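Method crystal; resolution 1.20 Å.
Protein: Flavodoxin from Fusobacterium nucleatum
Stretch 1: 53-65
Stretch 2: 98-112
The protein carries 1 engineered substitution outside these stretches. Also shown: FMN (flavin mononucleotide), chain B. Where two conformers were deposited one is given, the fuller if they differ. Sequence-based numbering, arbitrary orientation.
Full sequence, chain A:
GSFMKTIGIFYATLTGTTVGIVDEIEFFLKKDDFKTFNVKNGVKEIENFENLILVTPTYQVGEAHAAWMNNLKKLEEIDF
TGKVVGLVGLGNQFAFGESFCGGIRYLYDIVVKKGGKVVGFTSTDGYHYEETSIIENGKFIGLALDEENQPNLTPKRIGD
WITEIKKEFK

Stretch 1 (53-65) ILVTPTYQVGEAH
Stretch 2 98-112: ESFCGGIRYLYDIVV

The two stretches meet glycine against glycine, and no hydrogen bond joins them directly. The CA atoms of Gly62 and Gly102 lie 4.1 Å apart, and Ala64 CA is 3.8 Å from Gly103 CA. A CB on Gly102 would sit 2.8 Å from Gly62 CA; one on Gly103 would sit 2.7 Å from Ala64 CA. Both would clash, so the backbones can pack this closely only without those side chains. Gly62 has phi/psi 91/10, which itself calls for glycine. Its O lies 3.2 Å from Gly103 N, but the angle is too poor for a hydrogen bond. Gly103 CA makes a CA-H...O contact with Gly62 O at 3.5 Å.

Stretch 1 is already in a strand at Ile53. Tyr59 and Glu63 close its loop through Tyr59 N to Glu63 O (3.0 Å) and Glu63 N to Tyr59 O (2.8 Å). In stretch 2, a type II turn runs from Ser99 to Gly102, and a helix follows and is still running at Val112. Strand and helix run at 143°, roughly antiparallel, with axes 8.7 Å apart at closest.

Leu54, Thr56 and Thr58 point toward stretch 2. Leu54 (m, t) packs its CB 4.0 Å from CD1 of Leu107 (m, t). Thr56 (t) places CG2 4.1 Å from Ile104 CG2. Its OG1 accepts His65 N at 3.0 Å, tying the stretch's end back to the strand. Thr58 (m) brings OG1 to 3.2 Å from Cys101 CA.

Tyr106 (m, chi2 91°) presents its ring edge to Gly62 O, with CE1 3.4 Å from that O. Water 1 links Tyr106 OH (2.9 Å) to Val61 O (3.1 Å).

FMN bridges the stretches: its O4 accepts Gly62 N (3.1 Å) and Ser99 OG (2.9 Å; Ser99 is p).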

# COMPACT_ATOMS: atom_id res chain seq x y z
N ILE A 53 6.33 0.07 -2.75
CA ILE A 53 4.93 -0.33 -2.61
C ILE A 53 4.77 -0.90 -1.21
O ILE A 53 5.44 -1.89 -0.87
CB ILE A 53 4.55 -1.37 -3.67
CG1 ILE A 53 4.69 -0.78 -5.08
CG2 ILE A 53 3.13 -1.90 -3.41
CD1 ILE A 53 4.51 -1.80 -6.20
N LEU A 54 3.93 -0.28 -0.39
CA LEU A 54 3.72 -0.68 1.00
C LEU A 54 2.30 -1.21 1.12
O LEU A 54 1.36 -0.53 0.71
CB LEU A 54 3.91 0.50 1.95
CG LEU A 54 5.16 1.36 1.72
CD1 LEU A 54 5.21 2.44 2.79
CD2 LEU A 54 6.45 0.57 1.70
N VAL A 55 2.16 -2.42 1.64
CA VAL A 55 0.90 -3.17 1.61
C VAL A 55 0.54 -3.59 3.02
O VAL A 55 1.35 -4.17 3.74
CB VAL A 55 1.04 -4.42 0.73
CG1 VAL A 55 -0.30 -5.12 0.59
CG2 VAL A 55 1.68 -4.11 -0.62
N THR A 56 -0.70 -3.34 3.42
CA THR A 56 -1.17 -3.83 4.72
C THR A 56 -2.65 -4.17 4.69
O THR A 56 -3.45 -3.42 4.13
CB THR A 56 -0.89 -2.82 5.85
OG1 THR A 56 -1.20 -3.42 7.12
CG2 THR A 56 -1.68 -1.52 5.68
N PRO A 57 -3.05 -5.27 5.33
CA PRO A 57 -4.44 -5.43 5.74
C PRO A 57 -4.75 -4.52 6.91
O PRO A 57 -3.89 -3.91 7.52
CB PRO A 57 -4.50 -6.90 6.14
CG PRO A 57 -3.13 -7.16 6.74
CD PRO A 57 -2.18 -6.34 5.87
N THR A 58 -6.03 -4.43 7.25
CA THR A 58 -6.50 -3.55 8.32
C THR A 58 -7.05 -4.41 9.44
O THR A 58 -7.79 -5.38 9.21
CB THR A 58 -7.63 -2.70 7.79
OG1 THR A 58 -7.30 -2.22 6.48
CG2 THR A 58 -8.02 -1.59 8.74
N TYR A 59 -6.72 -4.01 10.66
CA TYR A 59 -7.20 -4.68 11.87
C TYR A 59 -7.45 -3.61 12.92
O TYR A 59 -7.08 -2.44 12.76
CB TYR A 59 -6.16 -5.70 12.37
CG TYR A 59 -6.11 -6.94 11.51
CD1 TYR A 59 -7.11 -7.89 11.60
CD2 TYR A 59 -5.13 -7.12 10.53
CE1 TYR A 59 -7.11 -8.98 10.79
CE2 TYR A 59 -5.13 -8.23 9.73
CZ TYR A 59 -6.11 -9.16 9.87
OH TYR A 59 -6.22 -10.29 9.10
N GLN A 60 -8.10 -4.00 14.03
CA GLN A 60 -8.18 -3.11 15.21
C GLN A 60 -8.77 -1.74 14.88
O GLN A 60 -8.24 -0.69 15.27
CB GLN A 60 -6.80 -2.95 15.86
CG GLN A 60 -6.21 -4.21 16.42
CD GLN A 60 -6.86 -4.63 17.72
OE1 GLN A 60 -7.18 -3.80 18.57
NE2 GLN A 60 -7.07 -5.93 17.89
N VAL A 61 -9.87 -1.73 14.15
CA VAL A 61 -10.61 -0.50 13.87
C VAL A 61 -9.73 0.49 13.12
O VAL A 61 -9.51 1.63 13.55
CB VAL A 61 -11.22 0.14 15.14
CG1 VAL A 61 -12.36 1.05 14.74
CG2 VAL A 61 -11.70 -0.93 16.11
N GLY A 62 -9.26 0.07 11.96
CA GLY A 62 -8.58 0.96 11.06
C GLY A 62 -7.08 1.05 11.23
O GLY A 62 -6.45 1.90 10.59
N GLU A 63 -6.48 0.18 12.01
CA GLU A 63 -5.02 0.15 12.11
C GLU A 63 -4.43 -0.71 11.01
O GLU A 63 -5.11 -1.54 10.40
CB GLU A 63 -4.57 -0.41 13.46
CG GLU A 63 -4.94 0.48 14.63
CD GLU A 63 -4.39 -0.03 15.95
OE1 GLU A 63 -3.75 -1.09 16.00
OE2 GLU A 63 -4.64 0.65 16.98
N ALA A 64 -3.14 -0.51 10.77
CA ALA A 64 -2.38 -1.45 9.94
C ALA A 64 -2.14 -2.73 10.74
O ALA A 64 -2.41 -2.81 11.94
CB ALA A 64 -1.07 -0.80 9.51
N HIS A 65 -1.59 -3.74 10.09
CA HIS A 65 -1.16 -4.94 10.79
C HIS A 65 -0.16 -4.57 11.88
O HIS A 65 0.59 -3.61 11.75
CB HIS A 65 -0.52 -5.86 9.76
CG HIS A 65 -0.09 -7.20 10.28
ND1 HIS A 65 1.06 -7.39 11.00
CD2 HIS A 65 -0.64 -8.41 10.10
CE1 HIS A 65 1.19 -8.67 11.28
NE2 HIS A 65 0.16 -9.31 10.75
N GLU A 98 -16.72 2.28 8.77
CA GLU A 98 -16.02 3.50 9.15
C GLU A 98 -14.51 3.31 9.18
O GLU A 98 -13.81 4.25 9.56
CB GLU A 98 -16.47 4.05 10.51
CG GLU A 98 -17.94 4.34 10.55
CD GLU A 98 -18.34 5.14 11.78
OE1 GLU A 98 -19.35 4.77 12.42
OE2 GLU A 98 -17.65 6.12 12.10
N SER A 99 -13.98 2.16 8.75
CA SER A 99 -12.54 1.94 8.86
C SER A 99 -12.00 1.10 7.72
O SER A 99 -10.96 0.45 7.87
CB SER A 99 -12.16 1.34 10.21
OG SER A 99 -12.74 0.08 10.43
N PHE A 100 -12.65 1.11 6.58
CA PHE A 100 -12.22 0.28 5.47
C PHE A 100 -10.84 0.69 4.99
O PHE A 100 -10.62 1.84 4.59
CB PHE A 100 -13.22 0.41 4.33
CG PHE A 100 -12.81 -0.28 3.05
CD1 PHE A 100 -12.56 -1.64 3.02
CD2 PHE A 100 -12.73 0.41 1.87
CE1 PHE A 100 -12.20 -2.28 1.85
CE2 PHE A 100 -12.37 -0.21 0.71
CZ PHE A 100 -12.12 -1.55 0.70
N CYS A 101 -9.92 -0.27 4.98
CA CYS A 101 -8.54 -0.02 4.57
C CYS A 101 -7.90 1.12 5.34
O CYS A 101 -6.99 1.79 4.84
CB CYS A 101 -8.39 0.19 3.05
SG CYS A 101 -8.61 -1.30 2.09
N GLY A 102 -8.32 1.33 6.58
CA GLY A 102 -7.80 2.44 7.36
C GLY A 102 -6.32 2.38 7.63
O GLY A 102 -5.70 3.41 7.91
N GLY A 103 -5.72 1.20 7.57
CA GLY A 103 -4.33 1.07 7.96
C GLY A 103 -3.39 1.88 7.10
O GLY A 103 -2.33 2.30 7.56
N ILE A 104 -3.75 2.13 5.84
CA ILE A 104 -2.84 2.88 4.98
C ILE A 104 -2.72 4.34 5.39
O ILE A 104 -1.73 4.98 5.01
CB ILE A 104 -3.15 2.73 3.49
CG1 ILE A 104 -4.51 3.30 3.09
CG2 ILE A 104 -2.99 1.28 3.06
CD1 ILE A 104 -4.73 3.30 1.58
N ARG A 105 -3.63 4.88 6.20
CA ARG A 105 -3.47 6.24 6.70
C ARG A 105 -2.21 6.38 7.54
O ARG A 105 -1.50 7.39 7.45
CB ARG A 105 -4.70 6.65 7.51
CG ARG A 105 -4.55 7.98 8.26
CD ARG A 105 -4.21 9.16 7.42
NE ARG A 105 -5.27 9.50 6.49
CZ ARG A 105 -5.26 10.59 5.71
NH1 ARG A 105 -4.23 11.42 5.71
NH2 ARG A 105 -6.30 10.84 4.92
N TYR A 106 -1.91 5.39 8.37
CA TYR A 106 -0.72 5.48 9.21
C TYR A 106 0.54 5.57 8.37
O TYR A 106 1.47 6.32 8.70
CB TYR A 106 -0.64 4.28 10.15
CG TYR A 106 -1.72 4.32 11.18
CD1 TYR A 106 -2.95 3.71 10.96
CD2 TYR A 106 -1.53 4.98 12.38
CE1 TYR A 106 -3.96 3.80 11.87
CE2 TYR A 106 -2.55 5.05 13.32
CZ TYR A 106 -3.75 4.45 13.05
OH TYR A 106 -4.77 4.52 13.99
N LEU A 107 0.60 4.82 7.26
CA LEU A 107 1.76 4.84 6.39
C LEU A 107 1.82 6.14 5.61
O LEU A 107 2.89 6.77 5.50
CB LEU A 107 1.71 3.62 5.47
CG LEU A 107 1.56 2.28 6.18
CD1 LEU A 107 1.56 1.16 5.14
CD2 LEU A 107 2.66 2.04 7.19
N TYR A 108 0.68 6.57 5.06
CA TYR A 108 0.61 7.81 4.29
C TYR A 108 1.16 8.98 5.08
O TYR A 108 1.97 9.77 4.58
CB TYR A 108 -0.85 8.09 3.94
CG TYR A 108 -1.07 9.36 3.15
CD1 TYR A 108 -1.31 10.58 3.76
CD2 TYR A 108 -1.05 9.33 1.77
CE1 TYR A 108 -1.51 11.74 2.99
CE2 TYR A 108 -1.25 10.45 1.01
CZ TYR A 108 -1.49 11.65 1.62
OH TYR A 108 -1.70 12.77 0.81
N ASP A 109 0.70 9.13 6.31
CA ASP A 109 1.05 10.34 7.05
C ASP A 109 2.55 10.40 7.30
O ASP A 109 3.14 11.49 7.25
CB ASP A 109 0.30 10.38 8.37
CG ASP A 109 -1.17 10.80 8.23
OD1 ASP A 109 -1.60 11.25 7.16
OD2 ASP A 109 -1.90 10.67 9.25
N ILE A 110 3.17 9.25 7.53
CA ILE A 110 4.62 9.23 7.75
C ILE A 110 5.38 9.52 6.47
O ILE A 110 6.32 10.32 6.48
CB ILE A 110 5.04 7.88 8.37
CG1 ILE A 110 4.51 7.79 9.79
CG2 ILE A 110 6.56 7.74 8.33
CD1 ILE A 110 4.52 6.42 10.42
N VAL A 111 5.01 8.89 5.36
CA VAL A 111 5.70 9.13 4.10
C VAL A 111 5.67 10.61 3.77
O VAL A 111 6.68 11.21 3.40
CB VAL A 111 5.07 8.29 2.97
CG1 VAL A 111 5.65 8.68 1.64
CG2 VAL A 111 5.29 6.83 3.25
N VAL A 112 4.50 11.23 3.90
CA VAL A 112 4.37 12.63 3.50
C VAL A 112 5.14 13.53 4.46
O VAL A 112 5.85 14.46 4.04
CB VAL A 112 2.89 13.03 3.37
CG1 VAL A 112 2.74 14.52 3.16
CG2 VAL A 112 2.25 12.27 2.20
N1 FMN B . -10.96 -4.57 7.36
C2 FMN B . -11.10 -3.17 7.25
O2 FMN B . -11.24 -2.65 6.20
N3 FMN B . -11.10 -2.41 8.47
C4 FMN B . -10.98 -2.93 9.73
O4 FMN B . -10.98 -2.17 10.68
C4A FMN B . -10.86 -4.34 9.81
N5 FMN B . -10.74 -4.93 11.07
C5A FMN B . -10.69 -6.35 11.08
C6 FMN B . -10.71 -7.00 12.33
C7 FMN B . -10.64 -8.38 12.39
C7M FMN B . -10.58 -8.95 13.82
C8 FMN B . -10.66 -9.13 11.23
C8M FMN B . -10.55 -10.64 11.34
C9 FMN B . -10.65 -8.49 9.99
C9A FMN B . -10.70 -7.12 9.93
N10 FMN B . -10.69 -6.47 8.63
C10 FMN B . -10.83 -5.10 8.62
C1' FMN B . -10.66 -7.25 7.39
C2' FMN B . -9.22 -7.74 7.07
O2' FMN B . -8.31 -6.67 6.92
C3' FMN B . -9.25 -8.51 5.73
O3' FMN B . -9.98 -9.70 5.96
C4' FMN B . -7.90 -8.83 5.09
O4' FMN B . -8.14 -9.40 3.81
C5' FMN B . -7.06 -9.78 5.93
O5' FMN B . -5.77 -9.85 5.33
P FMN B . -4.71 -10.96 5.81
O1P FMN B . -3.52 -10.70 4.92
O2P FMN B . -4.40 -10.80 7.25
O3P FMN B . -5.34 -12.33 5.54
O HOH W 1 -7.37 3.85 12.94